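PDB 4YS6: putative solute-binding component of ABC transporter from Clostridium phytofermentans, which probably serves as the sugar-binding component of an ABC transporter, holding beta-D-glucose in the cleft between its two lobes. Local coordinates for residues Asn141-Lys153 with Phe181-Tyr193. Numbering follows the deposited sequence.
Sequences NYMVGTKQGEYIK and FFYGGAMDVLKPY
N141 brings its OD1 to within 3.3 Å of F182 CE1, the amide plane steeply inclined to the ring; ND2 is hydrogen-bonded to T138 OG1 and Y322 OH, and F182 itself touches the bound glucose. Next comes Y142, whose ring, with CG anti to the backbone N (chi1 -179°), lies across helix 181-193 among F181, G184, G185 and D188. G185 CA sits over one ring face, a CH-pi contact 3.9 Å from the centroid, while Y142 OH donates a very short 2.5 Å hydrogen bond to D188 OD2, which lies in the ring plane at its edge. At G145 the backbones meet: its CA lies 4.1 Å from G185 CA and makes a CA-H...O contact with F182 O. This is glycine-mediated helix packing, crossing at -39° with axes only 6.4 Å apart, in one lobe of a periplasmic-binding-protein fold. Q148 OE1 accepts a hydrogen bond from a water that also donates, weakly, to F182 O; Q148 NE2 is hydrogen-bonded to S245 O and G270 O. G149 again has no side chain, and V189 sits as a knob among T146, G149, E150 and K153. Finally K153, fully extended, passes V189 CG1 and offers NZ to Y193 OH in a weak 3.2 Å hydrogen bond.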
loop_
_atom_site.group_PDB
_atom_site.type_symbol
_atom_site.label_atom_id
_atom_site.label_comp_id
_atom_site.label_asym_id
_atom_site.label_seq_id
_atom_site.Cartn_x
_atom_site.Cartn_y
_atom_site.Cartn_z
ATOM N N ASN A 141 5.378 2.504 6.553
ATOM C CA ASN A 141 4.949 3.124 5.315
ATOM C C ASN A 141 5.777 4.356 4.932
ATOM O O ASN A 141 6.051 4.567 3.752
ATOM C CB ASN A 141 3.480 3.490 5.419
ATOM C CG ASN A 141 2.627 2.285 5.693
ATOM O OD1 ASN A 141 2.610 1.360 4.895
ATOM N ND2 ASN A 141 1.999 2.243 6.859
ATOM N N TYR A 142 6.229 5.121 5.920
ATOM C CA TYR A 142 7.101 6.253 5.621
ATOM C C TYR A 142 8.400 5.744 4.986
ATOM O O TYR A 142 8.888 6.314 4.009
ATOM C CB TYR A 142 7.378 7.057 6.883
ATOM C CG TYR A 142 8.239 8.247 6.629
ATOM C CD1 TYR A 142 7.691 9.431 6.166
ATOM C CD2 TYR A 142 9.607 8.185 6.835
ATOM C CE1 TYR A 142 8.492 10.533 5.923
ATOM C CE2 TYR A 142 10.403 9.275 6.600
ATOM C CZ TYR A 142 9.842 10.437 6.142
ATOM O OH TYR A 142 10.673 11.506 5.913
HETATM N N MSE A 143 8.931 4.646 5.502
HETATM C CA MSE A 143 10.186 4.089 4.982
HETATM C C MSE A 143 9.997 3.570 3.553
HETATM O O MSE A 143 10.914 3.675 2.711
HETATM C CB MSE A 143 10.727 2.982 5.903
HETATM C CG MSE A 143 11.931 2.332 5.352
HETATM SE SE MSE A 143 12.476 0.883 6.587
HETATM C CE MSE A 143 12.759 1.977 8.188
ATOM N N VAL A 144 8.819 3.019 3.248
ATOM C CA VAL A 144 8.528 2.606 1.889
ATOM C C VAL A 144 8.707 3.802 0.957
ATOM O O VAL A 144 9.351 3.716 -0.079
ATOM C CB VAL A 144 7.084 2.045 1.725
ATOM C CG1 VAL A 144 6.714 1.881 0.250
ATOM C CG2 VAL A 144 6.900 0.722 2.472
ATOM N N GLY A 145 8.090 4.923 1.320
ATOM C CA GLY A 145 8.213 6.136 0.536
ATOM C C GLY A 145 9.656 6.600 0.424
ATOM O O GLY A 145 10.105 6.945 -0.649
ATOM N N THR A 146 10.372 6.628 1.549
ATOM C CA THR A 146 11.786 6.983 1.527
ATOM C C THR A 146 12.549 6.141 0.507
ATOM O O THR A 146 13.339 6.662 -0.298
ATOM C CB THR A 146 12.447 6.794 2.910
ATOM O OG1 THR A 146 11.724 7.524 3.910
ATOM C CG2 THR A 146 13.875 7.281 2.887
ATOM N N LYS A 147 12.319 4.832 0.534
ATOM C CA LYS A 147 13.069 3.927 -0.347
ATOM C C LYS A 147 12.795 4.258 -1.803
ATOM O O LYS A 147 13.706 4.219 -2.647
ATOM C CB LYS A 147 12.728 2.466 -0.068
ATOM C CG LYS A 147 13.300 1.950 1.246
ATOM C CD LYS A 147 13.013 0.451 1.403
ATOM C CE LYS A 147 13.511 -0.118 2.700
ATOM N NZ LYS A 147 14.983 -0.049 2.774
ATOM N N GLN A 148 11.545 4.573 -2.118
ATOM C CA GLN A 148 11.190 4.902 -3.506
ATOM C C GLN A 148 11.845 6.214 -3.937
ATOM O O GLN A 148 12.375 6.318 -5.056
ATOM C CB GLN A 148 9.676 5.005 -3.688
ATOM C CG GLN A 148 8.963 3.677 -3.430
ATOM C CD GLN A 148 7.466 3.825 -3.277
ATOM O OE1 GLN A 148 6.963 4.873 -2.865
ATOM N NE2 GLN A 148 6.751 2.767 -3.584
ATOM N N GLY A 149 11.827 7.200 -3.049
ATOM C CA GLY A 149 12.496 8.465 -3.308
ATOM C C GLY A 149 13.994 8.332 -3.455
ATOM O O GLY A 149 14.586 8.914 -4.372
ATOM N N GLU A 150 14.621 7.568 -2.558
ATOM C CA GLU A 150 16.069 7.404 -2.600
ATOM C C GLU A 150 16.487 6.649 -3.846
ATOM O O GLU A 150 17.589 6.865 -4.368
ATOM C CB GLU A 150 16.559 6.676 -1.353
ATOM C CG GLU A 150 16.519 7.558 -0.117
ATOM C CD GLU A 150 17.012 6.876 1.139
ATOM O OE1 GLU A 150 17.430 7.603 2.069
ATOM O OE2 GLU A 150 16.979 5.627 1.206
ATOM N N TYR A 151 15.634 5.747 -4.317
ATOM C CA TYR A 151 15.945 4.998 -5.546
ATOM C C TYR A 151 16.042 5.950 -6.731
ATOM O O TYR A 151 16.993 5.906 -7.498
ATOM C CB TYR A 151 14.897 3.909 -5.826
ATOM C CG TYR A 151 15.280 3.074 -7.018
ATOM C CD1 TYR A 151 16.186 2.032 -6.895
ATOM C CD2 TYR A 151 14.772 3.354 -8.275
ATOM C CE1 TYR A 151 16.550 1.268 -7.988
ATOM C CE2 TYR A 151 15.142 2.605 -9.371
ATOM C CZ TYR A 151 16.022 1.558 -9.219
ATOM O OH TYR A 151 16.403 0.830 -10.324
ATOM N N ILE A 152 15.052 6.825 -6.871
ATOM C CA ILE A 152 15.053 7.810 -7.941
ATOM C C ILE A 152 16.221 8.780 -7.781
ATOM O O ILE A 152 16.915 9.077 -8.745
ATOM C CB ILE A 152 13.716 8.571 -7.967
ATOM C CG1 ILE A 152 12.612 7.611 -8.434
ATOM C CG2 ILE A 152 13.797 9.788 -8.874
ATOM C CD1 ILE A 152 11.221 8.151 -8.396
ATOM N N LYS A 153 16.443 9.257 -6.560
ATOM C CA LYS A 153 17.563 10.161 -6.290
ATOM C C LYS A 153 18.921 9.537 -6.690
ATOM O O LYS A 153 19.773 10.204 -7.285
ATOM C CB LYS A 153 17.581 10.546 -4.814
ATOM C CG LYS A 153 18.810 11.345 -4.413
ATOM C CD LYS A 153 18.657 11.895 -2.994
ATOM C CE LYS A 153 19.944 12.526 -2.504
ATOM N NZ LYS A 153 19.770 13.218 -1.184
ATOM N N PHE A 181 1.561 8.732 3.733
ATOM C CA PHE A 181 2.882 8.319 4.176
ATOM C C PHE A 181 3.809 7.904 3.037
ATOM O O PHE A 181 5.009 8.232 3.069
ATOM C CB PHE A 181 2.748 7.181 5.184
ATOM C CG PHE A 181 2.404 7.672 6.552
ATOM C CD1 PHE A 181 1.146 8.170 6.830
ATOM C CD2 PHE A 181 3.365 7.674 7.554
ATOM C CE1 PHE A 181 0.848 8.659 8.076
ATOM C CE2 PHE A 181 3.075 8.143 8.804
ATOM C CZ PHE A 181 1.823 8.641 9.074
ATOM N N PHE A 182 3.299 7.177 2.046
ATOM C CA PHE A 182 4.150 6.816 0.908
ATOM C C PHE A 182 4.593 8.099 0.173
ATOM O O PHE A 182 5.750 8.260 -0.204
ATOM C CB PHE A 182 3.423 5.900 -0.078
ATOM C CG PHE A 182 2.907 4.608 0.514
ATOM C CD1 PHE A 182 3.632 3.893 1.453
ATOM C CD2 PHE A 182 1.681 4.111 0.103
ATOM C CE1 PHE A 182 3.141 2.726 1.968
ATOM C CE2 PHE A 182 1.182 2.945 0.621
ATOM C CZ PHE A 182 1.924 2.238 1.540
ATOM N N TYR A 183 3.650 9.019 -0.033
ATOM C CA TYR A 183 3.929 10.292 -0.710
ATOM C C TYR A 183 4.892 11.126 0.130
ATOM O O TYR A 183 5.876 11.657 -0.388
ATOM C CB TYR A 183 2.611 11.032 -0.964
ATOM C CG TYR A 183 2.739 12.434 -1.514
ATOM C CD1 TYR A 183 2.763 12.662 -2.879
ATOM C CD2 TYR A 183 2.807 13.514 -0.670
ATOM C CE1 TYR A 183 2.884 13.948 -3.379
ATOM C CE2 TYR A 183 2.929 14.788 -1.152
ATOM C CZ TYR A 183 2.959 15.002 -2.509
ATOM O OH TYR A 183 3.086 16.302 -2.975
ATOM N N GLY A 184 4.632 11.215 1.429
ATOM C CA GLY A 184 5.435 12.033 2.305
ATOM C C GLY A 184 6.866 11.550 2.370
ATOM O O GLY A 184 7.801 12.359 2.340
ATOM N N GLY A 185 7.048 10.236 2.484
ATOM C CA GLY A 185 8.390 9.668 2.525
ATOM C C GLY A 185 9.176 9.942 1.259
ATOM O O GLY A 185 10.342 10.362 1.314
ATOM N N ALA A 186 8.537 9.743 0.109
ATOM C CA ALA A 186 9.209 9.945 -1.168
ATOM C C ALA A 186 9.502 11.421 -1.393
ATOM O O ALA A 186 10.584 11.786 -1.869
ATOM C CB ALA A 186 8.367 9.384 -2.299
HETATM N N MSE A 187 8.538 12.264 -1.057
HETATM C CA MSE A 187 8.692 13.706 -1.235
HETATM C C MSE A 187 9.716 14.311 -0.296
HETATM O O MSE A 187 10.350 15.301 -0.642
HETATM C CB MSE A 187 7.365 14.432 -1.020
HETATM C CG MSE A 187 6.393 14.238 -2.105
HETATM SE SE MSE A 187 7.033 15.153 -3.713
HETATM C CE MSE A 187 7.435 13.625 -4.578
ATOM N N ASP A 188 9.865 13.743 0.896
ATOM C CA ASP A 188 10.868 14.235 1.833
ATOM C C ASP A 188 12.268 14.084 1.206
ATOM O O ASP A 188 13.152 14.889 1.458
ATOM C CB ASP A 188 10.780 13.507 3.169
ATOM C CG ASP A 188 9.722 14.107 4.100
ATOM O OD1 ASP A 188 9.197 15.206 3.802
ATOM O OD2 ASP A 188 9.420 13.479 5.138
ATOM N N VAL A 189 12.446 13.064 0.371
ATOM C CA VAL A 189 13.690 12.877 -0.379
ATOM C C VAL A 189 13.771 13.766 -1.617
ATOM O O VAL A 189 14.806 14.399 -1.866
ATOM C CB VAL A 189 13.852 11.391 -0.808
ATOM C CG1 VAL A 189 15.117 11.183 -1.623
ATOM C CG2 VAL A 189 13.873 10.477 0.412
ATOM N N LEU A 190 12.680 13.851 -2.377
ATOM C CA LEU A 190 12.738 14.419 -3.719
ATOM C C LEU A 190 12.327 15.888 -3.803
ATOM O O LEU A 190 12.755 16.583 -4.719
ATOM C CB LEU A 190 11.864 13.637 -4.680
ATOM C CG LEU A 190 12.325 12.205 -4.937
ATOM C CD1 LEU A 190 11.281 11.506 -5.804
ATOM C CD2 LEU A 190 13.632 12.181 -5.628
ATOM N N LYS A 191 11.502 16.356 -2.871
ATOM C CA LYS A 191 10.926 17.695 -3.030
ATOM C C LYS A 191 11.994 18.778 -3.142
ATOM O O LYS A 191 11.828 19.733 -3.922
ATOM C CB LYS A 191 9.970 18.029 -1.882
ATOM C CG LYS A 191 9.095 19.252 -2.177
ATOM C CD LYS A 191 8.774 20.041 -0.927
ATOM C CE LYS A 191 8.040 21.339 -1.260
ATOM N NZ LYS A 191 8.780 22.536 -0.772
ATOM N N PRO A 192 13.096 18.661 -2.376
ATOM C CA PRO A 192 14.163 19.660 -2.490
ATOM C C PRO A 192 14.705 19.828 -3.915
ATOM O O PRO A 192 15.118 20.918 -4.283
ATOM C CB PRO A 192 15.243 19.109 -1.563
ATOM C CG PRO A 192 14.493 18.347 -0.545
ATOM C CD PRO A 192 13.391 17.691 -1.297
ATOM N N TYR A 193 14.701 18.751 -4.690
ATOM C CA TYR A 193 15.181 18.780 -6.065
ATOM C C TYR A 193 14.129 19.296 -7.033
ATOM O O TYR A 193 14.462 19.813 -8.080
ATOM C CB TYR A 193 15.638 17.389 -6.476
ATOM C CG TYR A 193 16.771 16.951 -5.616
ATOM C CD1 TYR A 193 18.054 17.379 -5.870
ATOM C CD2 TYR A 193 16.545 16.132 -4.514
ATOM C CE1 TYR A 193 19.104 16.999 -5.038
ATOM C CE2 TYR A 193 17.572 15.755 -3.689
ATOM C CZ TYR A 193 18.853 16.178 -3.968
ATOM O OH TYR A 193 19.886 15.800 -3.141
HETATM O O HOH W 1 5.434 7.066 -2.885
HETATM O O HOH W 2 16.959 14.390 -0.268
#